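Probable enoyl-CoA hydratase/isomerase (Pseudomonas aeruginosa PAO1, PDB 5WYD) probably acts as a hydro-lyase of the enoyl-CoA hydratase/isomerase (crotonase) family, with an implied role in the biosynthesis of the diffusible signal factor DSF. Local coordinates at residues Ile32-Trp40 / Gly68-Asp79; Ala10-Val21 / Asp41-Leu51. The protein carries 1 engineered substitution. One frame throughout, in Å; residues are numbered along the deposited sequence.

In the fold
The two contacts lie side by side at one end of the main sheet and alternate along the chain, so Trp40 in contact 1 leads straight into the helix of contact 2. Contact 1 ties together the loops that follow strands 27-32 and 63-68. Its chemistry is mostly polar, with backbone carbonyls taken up by an asparagine amide, a threonine hydroxyl and peptide N-H groups. Contact 2 packs the N-terminal segment and edge strand 19-24 on helix 42-57, chiefly through aliphatic groups with charges at the helix start. Both are partly buried. They meet where the Trp40 ring packs on Leu45 and Leu48, and where Lys18 lies against Asn33 and His34.

Contact 1: residues Ile32-Trp40 / Gly68-Asp79; sequences INHPPANTW and GQGPKFFSAGAD. With PTD (pentanedial), chain G.
The side-chain nitrogen of Asn38, ND2, points into two carbonyls of the 68-79 loop. Its sound bond runs to Phe73 O, 3.1 Å away and close to the plane of the Asn38 amide, with a fairly straight N-H angle of 155°; Gln69 O sits on the same nitrogen at a distance too short to trust in detail. On the other side of that amide, OD1 accepts the backbone N of His34 at 3.1 Å, so the group is held at both ends and its rotation is fixed. With CG anti to the carbonyl carbon (chi1 -70°), the amide is directed toward the 68-79 loop. One buried amide can thus join two loops. Ile32 and Gly68 form a parallel bridge, in which Gln69 N donates to Ile32 O at 3.1 Å.

Just before Asn38, Ala37 sets its CA over one face of the Phe73 ring, 3.9 Å from the ring centroid, a CH-pi contact. Ala37 CB also meets Ala76 CB at 3.5 Å. Lys72 CD covers the opposite face of Phe73, whose CZ is 3.6 Å from O5 of the bound pentanedial; Lys72 and Arg179 complete that pocket. Farther along, Gly77 O receives both Thr39 OG1 and Trp40 N, though both bonds are modelled very short.

In the crotonase fold the loop after the strand equivalent to 63-68 generally supplies a backbone N-H to the oxyanion hole, and the 68-79 loop probably does the same. On the strand 119-121 side, Ser75 pairs by backbone bonds with Tyr119 and Met121, while the Trp40 ring rests on Leu45 and Leu48 of helix 42-57.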
loop_
_atom_site.group_PDB
_atom_site.type_symbol
_atom_site.label_atom_id
_atom_site.label_comp_id
_atom_site.label_asym_id
_atom_site.label_seq_id
_atom_site.Cartn_x
_atom_site.Cartn_y
_atom_site.Cartn_z
ATOM N N ILE A 32 18.166 23.896 21.559
ATOM C CA ILE A 32 19.435 23.632 20.897
ATOM C C ILE A 32 20.349 24.801 21.189
ATOM O O ILE A 32 19.996 25.956 20.909
ATOM C CB ILE A 32 19.264 23.546 19.382
ATOM C CG1 ILE A 32 18.039 22.753 19.023
ATOM C CG2 ILE A 32 20.517 22.937 18.765
ATOM C CD1 ILE A 32 17.794 22.811 17.554
ATOM N N ASN A 33 21.550 24.515 21.649
ATOM C CA ASN A 33 22.489 25.552 22.006
ATOM C C ASN A 33 23.839 25.194 21.411
ATOM O O ASN A 33 24.760 24.814 22.123
ATOM C CB ASN A 33 22.535 25.713 23.514
ATOM C CG ASN A 33 23.283 26.916 23.952
ATOM O OD1 ASN A 33 23.855 27.648 23.145
ATOM N ND2 ASN A 33 23.293 27.139 25.257
ATOM N N HIS A 34 23.958 25.334 20.103
ATOM C CA HIS A 34 25.209 25.052 19.422
ATOM C C HIS A 34 25.666 26.336 18.757
ATOM O O HIS A 34 24.958 26.869 17.897
ATOM C CB HIS A 34 25.031 23.920 18.407
ATOM C CG HIS A 34 26.309 23.429 17.816
ATOM N ND1 HIS A 34 26.629 23.633 16.495
ATOM C CD2 HIS A 34 27.388 22.842 18.379
ATOM C CE1 HIS A 34 27.822 23.126 16.251
ATOM N NE2 HIS A 34 28.308 22.647 17.381
ATOM N N PRO A 35 26.823 26.882 19.111
ATOM C CA PRO A 35 27.060 28.165 18.444
ATOM C C PRO A 35 27.763 28.013 17.088
ATOM O O PRO A 35 28.371 26.986 16.825
ATOM C CB PRO A 35 27.905 28.922 19.455
ATOM C CG PRO A 35 27.531 28.322 20.787
ATOM C CD PRO A 35 27.273 26.874 20.514
ATOM N N PRO A 36 27.635 29.013 16.201
ATOM C CA PRO A 36 26.872 30.234 16.462
ATOM C C PRO A 36 25.512 30.237 15.771
ATOM O O PRO A 36 24.689 31.117 16.031
ATOM C CB PRO A 36 27.775 31.326 15.875
ATOM C CG PRO A 36 28.403 30.646 14.678
ATOM C CD PRO A 36 28.471 29.152 14.994
ATOM N N ALA A 37 25.293 29.249 14.904
ATOM C CA ALA A 37 24.071 29.101 14.128
ATOM C C ALA A 37 23.137 28.015 14.654
ATOM O O ALA A 37 22.131 27.717 14.011
ATOM C CB ALA A 37 24.423 28.838 12.669
ATOM N N ASN A 38 23.451 27.403 15.792
ATOM C CA ASN A 38 22.645 26.320 16.365
ATOM C C ASN A 38 22.539 25.148 15.395
ATOM O O ASN A 38 21.515 24.467 15.330
ATOM C CB ASN A 38 21.278 26.842 16.813
ATOM C CG ASN A 38 21.391 27.730 18.028
ATOM O OD1 ASN A 38 22.319 27.594 18.823
ATOM N ND2 ASN A 38 20.495 28.692 18.140
ATOM N N THR A 39 23.608 24.923 14.629
ATOM C CA THR A 39 23.654 23.812 13.690
ATOM C C THR A 39 23.745 22.490 14.446
ATOM O O THR A 39 24.352 22.400 15.518
ATOM C CB THR A 39 24.825 23.964 12.708
ATOM O OG1 THR A 39 24.975 22.770 11.934
ATOM C CG2 THR A 39 26.112 24.208 13.453
ATOM N N TRP A 40 23.099 21.467 13.888
ATOM C CA TRP A 40 23.087 20.136 14.488
ATOM C C TRP A 40 24.445 19.467 14.482
ATOM O O TRP A 40 25.246 19.641 13.559
ATOM C CB TRP A 40 22.107 19.213 13.778
ATOM C CG TRP A 40 20.750 19.509 14.131
ATOM C CD1 TRP A 40 19.847 20.169 13.384
ATOM C CD2 TRP A 40 20.121 19.209 15.378
ATOM N NE1 TRP A 40 18.669 20.282 14.076
ATOM C CE2 TRP A 40 18.818 19.700 15.309
ATOM C CE3 TRP A 40 20.540 18.574 16.551
ATOM C CZ2 TRP A 40 17.918 19.571 16.365
ATOM C CZ3 TRP A 40 19.645 18.451 17.596
ATOM C CH2 TRP A 40 18.353 18.948 17.497
ATOM N N GLY A 68 15.318 27.532 18.881
ATOM C CA GLY A 68 16.731 27.743 18.649
ATOM C C GLY A 68 17.310 28.816 19.555
ATOM O O GLY A 68 16.756 29.908 19.703
ATOM N N GLN A 69 18.447 28.491 20.160
ATOM C CA GLN A 69 19.132 29.440 21.021
ATOM C C GLN A 69 19.409 30.740 20.267
ATOM O O GLN A 69 19.804 30.730 19.093
ATOM C CB GLN A 69 20.415 28.816 21.550
ATOM C CG GLN A 69 21.186 29.675 22.482
ATOM C CD GLN A 69 22.336 30.352 21.782
ATOM O OE1 GLN A 69 22.795 29.907 20.726
ATOM N NE2 GLN A 69 22.804 31.444 22.356
ATOM N N GLY A 70 19.147 31.862 20.932
ATOM C CA GLY A 70 19.376 33.147 20.334
ATOM C C GLY A 70 18.254 33.517 19.387
ATOM O O GLY A 70 17.489 32.670 18.910
ATOM N N PRO A 71 18.124 34.817 19.127
ATOM C CA PRO A 71 17.069 35.293 18.221
ATOM C C PRO A 71 17.332 35.004 16.760
ATOM O O PRO A 71 16.407 35.037 15.946
ATOM C CB PRO A 71 17.044 36.802 18.496
ATOM C CG PRO A 71 18.435 37.109 18.910
ATOM C CD PRO A 71 18.944 35.913 19.655
ATOM N N LYS A 72 18.588 34.842 16.386
ATOM C CA LYS A 72 18.936 34.869 14.975
ATOM C C LYS A 72 18.658 33.538 14.275
ATOM O O LYS A 72 18.138 33.529 13.158
ATOM C CB LYS A 72 20.398 35.286 14.848
ATOM C CG LYS A 72 20.810 36.036 13.577
ATOM C CD LYS A 72 20.715 35.256 12.293
ATOM C CE LYS A 72 21.300 36.053 11.177
ATOM N NZ LYS A 72 22.762 35.948 11.290
ATOM N N PHE A 73 19.003 32.406 14.899
ATOM C CA PHE A 73 18.890 31.086 14.262
ATOM C C PHE A 73 18.011 30.146 15.072
ATOM O O PHE A 73 18.348 29.822 16.212
ATOM C CB PHE A 73 20.261 30.424 14.079
ATOM C CG PHE A 73 21.177 31.187 13.206
ATOM C CD1 PHE A 73 22.001 32.149 13.732
ATOM C CD2 PHE A 73 21.222 30.941 11.860
ATOM C CE1 PHE A 73 22.861 32.846 12.919
ATOM C CE2 PHE A 73 22.071 31.641 11.031
ATOM C CZ PHE A 73 22.892 32.593 11.558
ATOM N N PHE A 74 16.916 29.666 14.471
ATOM C CA PHE A 74 16.222 28.543 15.081
ATOM C C PHE A 74 17.085 27.299 14.975
ATOM O O PHE A 74 17.453 26.690 15.992
ATOM C CB PHE A 74 14.876 28.322 14.388
ATOM C CG PHE A 74 14.238 27.006 14.727
ATOM C CD1 PHE A 74 13.415 26.895 15.839
ATOM C CD2 PHE A 74 14.470 25.869 13.965
ATOM C CE1 PHE A 74 12.834 25.690 16.181
ATOM C CE2 PHE A 74 13.891 24.654 14.318
ATOM C CZ PHE A 74 13.077 24.571 15.427
ATOM N N SER A 75 17.458 26.937 13.751
ATOM C CA SER A 75 18.385 25.838 13.558
ATOM C C SER A 75 18.979 25.940 12.167
ATOM O O SER A 75 18.251 26.100 11.182
ATOM C CB SER A 75 17.705 24.488 13.753
ATOM O OG SER A 75 18.673 23.447 13.682
ATOM N N ALA A 76 20.295 25.782 12.097
ATOM C CA ALA A 76 21.019 25.866 10.846
ATOM C C ALA A 76 21.169 24.528 10.156
ATOM O O ALA A 76 21.707 24.479 9.042
ATOM C CB ALA A 76 22.421 26.438 11.079
ATOM N N GLY A 77 20.710 23.445 10.765
ATOM C CA GLY A 77 20.931 22.192 10.091
ATOM C C GLY A 77 22.267 21.575 10.439
ATOM O O GLY A 77 22.870 21.857 11.485
ATOM N N ALA A 78 22.685 20.661 9.576
ATOM C CA ALA A 78 23.927 19.935 9.750
ATOM C C ALA A 78 25.171 20.775 9.503
ATOM O O ALA A 78 25.301 21.445 8.472
ATOM C CB ALA A 78 23.921 18.757 8.806
ATOM N N ASP A 79 26.128 20.645 10.412
ATOM C CA ASP A 79 27.383 21.364 10.319
ATOM C C ASP A 79 28.246 20.761 9.214
ATOM O O ASP A 79 28.180 19.564 8.935
ATOM C CB ASP A 79 28.110 21.314 11.658
ATOM C CG ASP A 79 29.315 22.201 11.692
ATOM O OD1 ASP A 79 29.905 22.470 10.632
ATOM O OD2 ASP A 79 29.640 22.686 12.791
HETATM C C1 PTD G . 22.292 33.360 4.479
HETATM C C2 PTD G . 23.240 33.191 5.672
HETATM C C3 PTD G . 23.413 34.583 6.286
HETATM C C4 PTD G . 24.523 34.560 7.318
HETATM C C5 PTD G . 24.306 35.638 8.396
HETATM O O1 PTD G . 22.631 34.096 3.607
HETATM O O5 PTD G . 23.826 35.359 9.467
#

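Contact 2: residues Ala10-Val21 / Asp41-Leu51. Engineered in segment 10-21: Asp15 (natural residue Leu).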
loop_
_atom_site.group_PDB
_atom_site.type_symbol
_atom_site.label_atom_id
_atom_site.label_comp_id
_atom_site.label_asym_id
_atom_site.label_seq_id
_atom_site.Cartn_x
_atom_site.Cartn_y
_atom_site.Cartn_z
ATOM N N ALA A 10 14.587 15.534 32.444
ATOM C CA ALA A 10 15.871 14.903 32.094
ATOM C C ALA A 10 17.083 15.534 32.788
ATOM O O ALA A 10 18.139 15.711 32.168
ATOM C CB ALA A 10 16.089 14.898 30.577
ATOM N N SER A 11 16.944 15.927 34.057
ATOM C CA SER A 11 18.073 16.529 34.764
ATOM C C SER A 11 19.135 15.495 35.149
ATOM O O SER A 11 20.336 15.765 35.049
ATOM C CB SER A 11 17.560 17.268 36.003
ATOM O OG SER A 11 16.787 18.398 35.642
ATOM N N SER A 12 18.714 14.295 35.566
ATOM C CA SER A 12 19.642 13.237 35.986
ATOM C C SER A 12 19.914 12.310 34.804
ATOM O O SER A 12 19.579 11.123 34.790
ATOM C CB SER A 12 19.092 12.462 37.179
ATOM O OG SER A 12 19.916 11.344 37.498
ATOM N N PHE A 13 20.548 12.894 33.795
ATOM C CA PHE A 13 20.844 12.193 32.560
ATOM C C PHE A 13 22.044 12.881 31.933
ATOM O O PHE A 13 22.364 14.028 32.257
ATOM C CB PHE A 13 19.615 12.182 31.634
ATOM C CG PHE A 13 19.889 11.694 30.233
ATOM C CD1 PHE A 13 20.389 10.418 30.004
ATOM C CD2 PHE A 13 19.625 12.518 29.139
ATOM C CE1 PHE A 13 20.639 9.983 28.713
ATOM C CE2 PHE A 13 19.863 12.086 27.849
ATOM C CZ PHE A 13 20.372 10.819 27.637
ATOM N N ASP A 14 22.732 12.149 31.069
ATOM C CA ASP A 14 23.854 12.684 30.307
ATOM C C ASP A 14 23.366 13.107 28.920
ATOM O O ASP A 14 23.157 12.265 28.036
ATOM C CB ASP A 14 24.981 11.660 30.203
ATOM C CG ASP A 14 26.214 12.222 29.516
ATOM O OD1 ASP A 14 26.205 13.421 29.162
ATOM O OD2 ASP A 14 27.192 11.464 29.334
ATOM N N ASP A 15 23.228 14.419 28.728
ATOM C CA ASP A 15 22.796 15.045 27.483
ATOM C C ASP A 15 23.899 16.036 27.123
ATOM O O ASP A 15 24.620 16.518 28.011
ATOM C CB ASP A 15 21.421 15.778 27.627
ATOM C CG ASP A 15 20.720 16.040 26.273
ATOM O OD1 ASP A 15 21.339 15.809 25.212
ATOM O OD2 ASP A 15 19.544 16.481 26.272
ATOM N N THR A 16 24.112 16.256 25.818
ATOM C CA THR A 16 25.123 17.230 25.410
ATOM C C THR A 16 24.817 18.599 26.016
ATOM O O THR A 16 23.655 19.011 26.123
ATOM C CB THR A 16 25.195 17.362 23.886
ATOM O OG1 THR A 16 26.069 18.448 23.555
ATOM C CG2 THR A 16 23.810 17.609 23.265
ATOM N N HIS A 17 25.876 19.307 26.438
ATOM C CA HIS A 17 25.659 20.596 27.088
ATOM C C HIS A 17 24.921 21.554 26.163
ATOM O O HIS A 17 24.240 22.477 26.628
ATOM C CB HIS A 17 26.991 21.177 27.556
ATOM C CG HIS A 17 27.427 20.653 28.891
ATOM N ND1 HIS A 17 26.807 21.022 30.067
ATOM C CD2 HIS A 17 28.401 19.777 29.240
ATOM C CE1 HIS A 17 27.381 20.399 31.081
ATOM N NE2 HIS A 17 28.353 19.640 30.607
ATOM N N LYS A 18 25.004 21.306 24.858
ATOM C CA LYS A 18 24.277 22.097 23.875
ATOM C C LYS A 18 22.772 21.991 24.055
ATOM O O LYS A 18 22.043 22.956 23.838
ATOM C CB LYS A 18 24.672 21.635 22.496
ATOM C CG LYS A 18 26.123 21.841 22.340
ATOM C CD LYS A 18 26.589 21.404 21.001
ATOM C CE LYS A 18 27.136 19.989 21.004
ATOM N NZ LYS A 18 27.934 19.705 19.767
ATOM N N LEU A 19 22.272 20.847 24.452
ATOM C CA LEU A 19 20.833 20.753 24.596
ATOM C C LEU A 19 20.450 21.008 26.038
ATOM O O LEU A 19 20.960 20.366 26.963
ATOM C CB LEU A 19 20.335 19.403 24.101
ATOM C CG LEU A 19 20.108 19.299 22.580
ATOM C CD1 LEU A 19 21.315 19.654 21.735
ATOM C CD2 LEU A 19 19.702 17.856 22.290
ATOM N N THR A 20 19.575 21.987 26.212
ATOM C CA THR A 20 19.143 22.451 27.514
ATOM C C THR A 20 17.704 22.040 27.680
ATOM O O THR A 20 16.878 22.286 26.796
ATOM C CB THR A 20 19.245 23.970 27.630
ATOM O OG1 THR A 20 18.083 24.561 27.031
ATOM C CG2 THR A 20 20.490 24.478 26.939
ATOM N N VAL A 21 17.406 21.421 28.807
ATOM C CA VAL A 21 16.063 20.969 29.081
ATOM C C VAL A 21 15.557 21.718 30.300
ATOM O O VAL A 21 16.213 21.731 31.351
ATOM C CB VAL A 21 16.003 19.457 29.299
ATOM C CG1 VAL A 21 14.614 19.105 29.708
ATOM C CG2 VAL A 21 16.407 18.742 28.045
ATOM N N ASP A 41 24.662 18.644 15.500
ATOM C CA ASP A 41 25.901 17.926 15.699
ATOM C C ASP A 41 25.546 16.494 16.061
ATOM O O ASP A 41 24.410 16.195 16.444
ATOM C CB ASP A 41 26.699 18.626 16.817
ATOM C CG ASP A 41 28.046 17.999 17.098
ATOM O OD1 ASP A 41 28.326 16.879 16.614
ATOM O OD2 ASP A 41 28.823 18.641 17.842
ATOM N N ARG A 42 26.519 15.597 15.895
ATOM C CA ARG A 42 26.311 14.208 16.300
ATOM C C ARG A 42 25.993 14.092 17.776
ATOM O O ARG A 42 25.154 13.277 18.185
ATOM C CB ARG A 42 27.562 13.401 16.076
ATOM C CG ARG A 42 27.551 12.136 16.916
ATOM C CD ARG A 42 28.844 11.484 16.816
ATOM N NE ARG A 42 29.192 11.209 15.454
ATOM C CZ ARG A 42 29.037 10.022 14.941
ATOM N NH1 ARG A 42 28.538 9.035 15.716
ATOM N NH2 ARG A 42 29.416 9.859 13.685
ATOM N N ASP A 43 26.722 14.845 18.596
ATOM C CA ASP A 43 26.492 14.808 20.030
ATOM C C ASP A 43 25.068 15.257 20.312
ATOM O O ASP A 43 24.375 14.679 21.160
ATOM C CB ASP A 43 27.525 15.702 20.750
ATOM C CG ASP A 43 27.858 15.242 22.189
ATOM O OD1 ASP A 43 27.136 14.402 22.759
ATOM O OD2 ASP A 43 28.855 15.743 22.757
ATOM N N SER A 44 24.616 16.280 19.580
ATOM C CA SER A 44 23.252 16.774 19.716
ATOM C C SER A 44 22.212 15.756 19.236
ATOM O O SER A 44 21.212 15.514 19.921
ATOM C CB SER A 44 23.138 18.111 18.978
ATOM O OG SER A 44 23.551 18.014 17.624
ATOM N N LEU A 45 22.441 15.125 18.081
ATOM C CA LEU A 45 21.442 14.215 17.523
ATOM C C LEU A 45 21.178 13.006 18.410
ATOM O O LEU A 45 20.021 12.599 18.576
ATOM C CB LEU A 45 21.861 13.754 16.131
ATOM C CG LEU A 45 21.843 14.834 15.054
ATOM C CD1 LEU A 45 22.235 14.266 13.732
ATOM C CD2 LEU A 45 20.462 15.385 14.969
ATOM N N ILE A 46 22.227 12.375 18.939
ATOM C CA ILE A 46 21.978 11.225 19.803
ATOM C C ILE A 46 21.212 11.661 21.035
ATOM O O ILE A 46 20.213 11.039 21.411
ATOM C CB ILE A 46 23.285 10.515 20.194
ATOM C CG1 ILE A 46 23.945 9.861 18.982
ATOM C CG2 ILE A 46 22.991 9.462 21.247
ATOM C CD1 ILE A 46 25.320 9.329 19.294
ATOM N N GLY A 47 21.617 12.776 21.642
ATOM C CA GLY A 47 20.905 13.221 22.816
ATOM C C GLY A 47 19.441 13.412 22.498
ATOM O O GLY A 47 18.572 12.922 23.223
ATOM N N LEU A 48 19.158 13.991 21.330
ATOM C CA LEU A 48 17.778 14.256 20.967
ATOM C C LEU A 48 16.984 12.971 20.946
ATOM O O LEU A 48 15.954 12.861 21.616
ATOM C CB LEU A 48 17.722 14.924 19.612
ATOM C CG LEU A 48 16.261 15.070 19.241
ATOM C CD1 LEU A 48 15.536 15.856 20.303
ATOM C CD2 LEU A 48 16.158 15.715 17.867
ATOM N N ARG A 49 17.504 11.950 20.265
ATOM C CA ARG A 49 16.834 10.665 20.304
ATOM C C ARG A 49 16.726 10.175 21.737
ATOM O O ARG A 49 15.644 9.832 22.216
ATOM C CB ARG A 49 17.623 9.649 19.505
ATOM C CG ARG A 49 16.990 8.288 19.587
ATOM C CD ARG A 49 17.953 7.162 19.283
ATOM N NE ARG A 49 19.059 7.573 18.441
ATOM C CZ ARG A 49 20.279 7.079 18.575
ATOM N NH1 ARG A 49 20.508 6.184 19.525
ATOM N NH2 ARG A 49 21.258 7.470 17.763
ATOM N N GLN A 50 17.827 10.221 22.465
ATOM C CA GLN A 50 17.775 9.764 23.832
ATOM C C GLN A 50 16.820 10.610 24.634
ATOM O O GLN A 50 15.999 10.081 25.388
ATOM C CB GLN A 50 19.170 9.814 24.424
ATOM C CG GLN A 50 20.110 8.849 23.780
ATOM C CD GLN A 50 21.475 8.944 24.368
ATOM O OE1 GLN A 50 21.762 9.848 25.136
ATOM N NE2 GLN A 50 22.319 7.987 24.047
ATOM N N LEU A 51 16.853 11.919 24.423
ATOM C CA LEU A 51 15.992 12.765 25.222
ATOM C C LEU A 51 14.540 12.391 24.998
ATOM O O LEU A 51 13.810 12.143 25.964
ATOM C CB LEU A 51 16.282 14.223 24.906
ATOM C CG LEU A 51 15.555 15.309 25.660
ATOM C CD1 LEU A 51 15.700 15.061 27.140
ATOM C CD2 LEU A 51 16.325 16.560 25.291
#
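Leu19 and Val21 pack on Ser44, Leu48 and Leu51 in the strand-on-helix layer of the crotonase fold. Helix 42-57 is the helical part of a beta-alpha-beta crossover from strand 27-32 to strand 63-68, and here it also covers the edge strand of the sheet. The short axes of strand 19-21 and helix 42-51 run 10.2 Å apart at 29°, an example of near-parallel alpha/beta packing.

The apolar contacts are spread along the helix. Leu19 straddles one turn, CD1 lying 3.6 Å from Ser44 CB while CD2 turns to Leu48. One turn farther on, Val21 CG2 and Leu51 CD2 meet tip to tip at 3.5 Å. A chi1 of -177° carries the Leu51 branch toward the N-terminal segment, where CD1 meets CB of the poorly ordered Ala10. Thr16 CG2 rests on the helix backbone, 3.7 Å from Asp43 O.

Among flat groups, the Phe13 ring presents its edge to Gln50, CZ to OE1 3.0 Å, with ring and amide planes 64° apart. His54 meets the same ring from the next turn of the helix.

Charge gathers at the helix start. Asp41 is the N-cap, its OD1 taking a weak bond from Asp43 N at 3.3 Å. Lys18 NZ lies at Asp41 OD2 in what is probably a salt bridge, but the modelled separation is too short, so its detail is doubtful. Farther along the helix, the engineered Asp15 brings a carboxylate among apolar groups: OD1 approaches Gly47 CA, and OD2, buried without a polar partner, faces Leu51 CD2 at 3.4 Å.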